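Local coordinates for protein transcriptional regulator, TetR family (Cytophaga hutchinsonii, PDB 3EUP) that probably acts as a TetR-family regulator of transcription, pairing an N-terminal helix-turn-helix DNA-binding domain with a C-terminal domain of the tetracyclin repressor-like type, at residues K71-A76 / S92-D97. Numbering follows the deposited sequence.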
ATOM      1  N   LYS A  71     -14.352  -8.708  -2.619  1.00 25.53           N
ATOM      2  CA  LYS A  71     -14.475  -9.918  -3.427  1.00 26.37           C
ATOM      3  C   LYS A  71     -15.826 -10.020  -4.103  1.00 26.32           C
ATOM      4  O   LYS A  71     -15.895 -10.308  -5.310  1.00 26.24           O
ATOM      5  CB  LYS A  71     -14.233 -11.160  -2.586  1.00 26.70           C
ATOM      6  CG  LYS A  71     -12.754 -11.488  -2.428  1.00 30.56           C
ATOM      7  CD  LYS A  71     -12.482 -12.351  -1.210  1.00 34.17           C
ATOM      8  CE  LYS A  71     -13.036 -13.711  -1.253  1.00 36.87           C
ATOM      9  NZ  LYS A  71     -12.509 -14.441  -0.043  1.00 38.37           N
ATOM     10  N   SER A  72     -16.884  -9.774  -3.329  1.00 26.24           N
ATOM     11  CA  SER A  72     -18.256  -9.853  -3.827  1.00 26.53           C
ATOM     12  C   SER A  72     -18.559  -8.814  -4.899  1.00 25.89           C
ATOM     13  O   SER A  72     -19.251  -9.115  -5.857  1.00 25.11           O
ATOM     14  CB  SER A  72     -19.251  -9.779  -2.668  1.00 26.21           C
ATOM     15  OG  SER A  72     -19.050 -10.907  -1.866  1.00 28.33           O
ATOM     16  N   VAL A  73     -18.020  -7.617  -4.759  1.00 26.15           N
ATOM     17  CA  VAL A  73     -18.185  -6.586  -5.776  1.00 27.14           C
ATOM     18  C   VAL A  73     -17.486  -7.008  -7.032  1.00 28.27           C
ATOM     19  O   VAL A  73     -18.086  -6.980  -8.109  1.00 29.38           O
ATOM     20  CB  VAL A  73     -17.666  -5.220  -5.330  1.00 27.43           C
ATOM     21  CG1 VAL A  73     -17.630  -4.252  -6.485  1.00 27.83           C
ATOM     22  CG2 VAL A  73     -18.540  -4.651  -4.202  1.00 27.02           C
ATOM     23  N   LEU A  74     -16.241  -7.452  -6.904  1.00 29.50           N
ATOM     24  CA  LEU A  74     -15.458  -7.867  -8.060  1.00 30.51           C
ATOM     25  C   LEU A  74     -16.159  -9.032  -8.779  1.00 30.11           C
ATOM     26  O   LEU A  74     -16.229  -9.051 -10.020  1.00 30.03           O
ATOM     27  CB  LEU A  74     -14.043  -8.262  -7.627  1.00 31.03           C
ATOM     28  CG  LEU A  74     -12.946  -8.617  -8.655  1.00 33.84           C
ATOM     29  CD1 LEU A  74     -11.562  -8.826  -7.958  1.00 34.76           C
ATOM     30  CD2 LEU A  74     -13.276  -9.869  -9.491  1.00 37.68           C
ATOM     31  N   THR A  75     -16.667  -9.993  -7.998  1.00 29.99           N
ATOM     32  CA  THR A  75     -17.444 -11.134  -8.528  1.00 29.78           C
ATOM     33  C   THR A  75     -18.662 -10.649  -9.317  1.00 29.62           C
ATOM     34  O   THR A  75     -18.932 -11.107 -10.426  1.00 29.54           O
ATOM     35  CB  THR A  75     -17.870 -12.142  -7.398  1.00 30.07           C
ATOM     36  OG1 THR A  75     -16.705 -12.779  -6.857  1.00 31.04           O
ATOM     37  CG2 THR A  75     -18.794 -13.245  -7.938  1.00 30.86           C
ATOM     38  N   ALA A  76     -19.384  -9.688  -8.763  1.00 29.68           N
ATOM     39  CA  ALA A  76     -20.609  -9.239  -9.383  1.00 29.62           C
ATOM     40  C   ALA A  76     -20.291  -8.502 -10.685  1.00 29.84           C
ATOM     41  O   ALA A  76     -20.960  -8.705 -11.682  1.00 28.22           O
ATOM     42  CB  ALA A  76     -21.437  -8.376  -8.419  1.00 29.59           C
ATOM     43  N   SER A  92     -10.930  -0.200 -12.110  1.00 23.03           N
ATOM     44  CA  SER A  92     -11.185   1.225 -12.090  1.00 23.75           C
ATOM     45  C   SER A  92     -12.636   1.593 -11.716  1.00 23.98           C
ATOM     46  O   SER A  92     -12.875   2.528 -10.941  1.00 24.45           O
ATOM     47  CB  SER A  92     -10.873   1.867 -13.429  1.00 23.38           C
ATOM     48  OG  SER A  92     -11.106   3.237 -13.278  1.00 23.61           O
ATOM     49  N   SER A  93     -13.608   0.861 -12.240  1.00 24.48           N
ATOM     50  CA  SER A  93     -14.969   1.240 -11.945  1.00 25.21           C
ATOM     51  C   SER A  93     -15.259   0.825 -10.494  1.00 24.68           C
ATOM     52  O   SER A  93     -15.904   1.569  -9.763  1.00 23.75           O
ATOM     53  CB  SER A  93     -15.963   0.664 -12.963  1.00 25.71           C
ATOM     54  OG  SER A  93     -16.329  -0.636 -12.585  1.00 29.24           O
ATOM     55  N   MET A  94     -14.720  -0.308 -10.051  1.00 24.87           N
ATOM     56  CA  MET A  94     -14.948  -0.722  -8.678  1.00 25.78           C
ATOM     57  C   MET A  94     -14.426   0.309  -7.667  1.00 24.96           C
ATOM     58  O   MET A  94     -15.112   0.608  -6.673  1.00 24.12           O
ATOM     59  CB  MET A  94     -14.353  -2.100  -8.441  1.00 27.22           C
ATOM     60  CG  MET A  94     -14.643  -2.673  -7.074  1.00 32.17           C
ATOM     61  SD  MET A  94     -13.880  -4.331  -6.852  1.00 42.02           S
ATOM     62  CE  MET A  94     -13.570  -4.880  -8.599  1.00 15.98           C
ATOM     63  N   TYR A  95     -13.237   0.875  -7.917  1.00 24.54           N
ATOM     64  CA  TYR A  95     -12.618   1.782  -6.946  1.00 23.48           C
ATOM     65  C   TYR A  95     -13.070   3.233  -7.109  1.00 23.83           C
ATOM     66  O   TYR A  95     -13.180   3.941  -6.122  1.00 23.59           O
ATOM     67  CB  TYR A  95     -11.076   1.727  -6.999  1.00 23.75           C
ATOM     68  CG  TYR A  95     -10.395   2.624  -5.956  1.00 20.27           C
ATOM     69  CD1 TYR A  95     -10.382   2.270  -4.622  1.00 21.46           C
ATOM     70  CD2 TYR A  95      -9.816   3.836  -6.322  1.00 20.94           C
ATOM     71  CE1 TYR A  95      -9.764   3.072  -3.664  1.00 23.36           C
ATOM     72  CE2 TYR A  95      -9.232   4.670  -5.381  1.00 19.13           C
ATOM     73  CZ  TYR A  95      -9.195   4.279  -4.066  1.00 21.75           C
ATOM     74  OH  TYR A  95      -8.613   5.060  -3.107  1.00 23.76           O
ATOM     75  N   ASN A  96     -13.298   3.685  -8.338  1.00 24.42           N
ATOM     76  CA  ASN A  96     -13.641   5.091  -8.572  1.00 25.51           C
ATOM     77  C   ASN A  96     -15.138   5.439  -8.642  1.00 26.52           C
ATOM     78  O   ASN A  96     -15.481   6.607  -8.474  1.00 26.96           O
ATOM     79  CB  ASN A  96     -12.993   5.603  -9.876  1.00 26.02           C
ATOM     80  CG  ASN A  96     -11.453   5.472  -9.873  1.00 25.80           C
ATOM     81  OD1 ASN A  96     -10.843   4.674 -10.636  1.00 27.54           O
ATOM     82  ND2 ASN A  96     -10.827   6.271  -9.029  1.00 22.19           N
ATOM     83  N   ASP A  97     -16.020   4.479  -8.948  1.00 27.10           N
ATOM     84  CA  ASP A  97     -17.447   4.834  -9.184  1.00 27.85           C
ATOM     85  C   ASP A  97     -18.118   5.304  -7.914  1.00 28.13           C
ATOM     86  O   ASP A  97     -17.735   4.879  -6.829  1.00 28.26           O
ATOM     87  CB  ASP A  97     -18.256   3.663  -9.775  1.00 28.49           C
ATOM     88  CG  ASP A  97     -17.986   3.429 -11.276  1.00 30.03           C
ATOM     89  OD1 ASP A  97     -17.273   4.223 -11.928  1.00 35.67           O
ATOM     90  OD2 ASP A  97     -18.491   2.428 -11.809  1.00 32.29           O
TER
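The sulfur of Met94 lies over one face of the peptide joining Val73 and Leu74, with SD 3.9 Å from Leu74 N and displaced a little beyond the nitrogen, away from the carbonyl carbon. The ring of Tyr95 belongs to another side of helix 91-96, where it packs edge-to-face with Phe103 and also meets His176. In Met94, CG is anti to the backbone N (chi1 -175°) and SD anti to CA (chi2 -179°), which carries the sulfur across to helix 55-78. About CG-SD the chain is bent, chi3 -19°, with CE almost eclipsing Met94 CB; this unusual and probably strained turn swings the methyl back beside Leu74. There CE sits 3.6 Å from Leu74 CB and equally close to Leu74 CA, touching the root of the leucine rather than its methyl tips. Val73 takes the inner part of the same chain: its CG1 lies against Met94 CG at 3.4 Å, tighter than usual for two carbons. The same methyl is 3.8 Å from Met94 SD. One flexible chain thus fits against two consecutive residues, at the pair whose CA atoms are nearest across the two segments, Leu74 and Met94, 7.2 Å apart. Away from this interface, Thr75 OG1 joins its own backbone N in donating to Lys71 O. Cutting Met94 back to alanine removes CG, SD and CE, and would probably leave a gap against Val73 CG1 and the base of Leu74. Helix 55-78 is the long helix following the helix-turn-helix region; as in other TetR-family proteins, it probably links the DNA-binding part to the C-terminal domain, and this contact packs it against helix 91-96 of that domain. The chemistry is apolar, so close fit and burial of the methionine, rather than pairing of charges, probably hold the two helices together here.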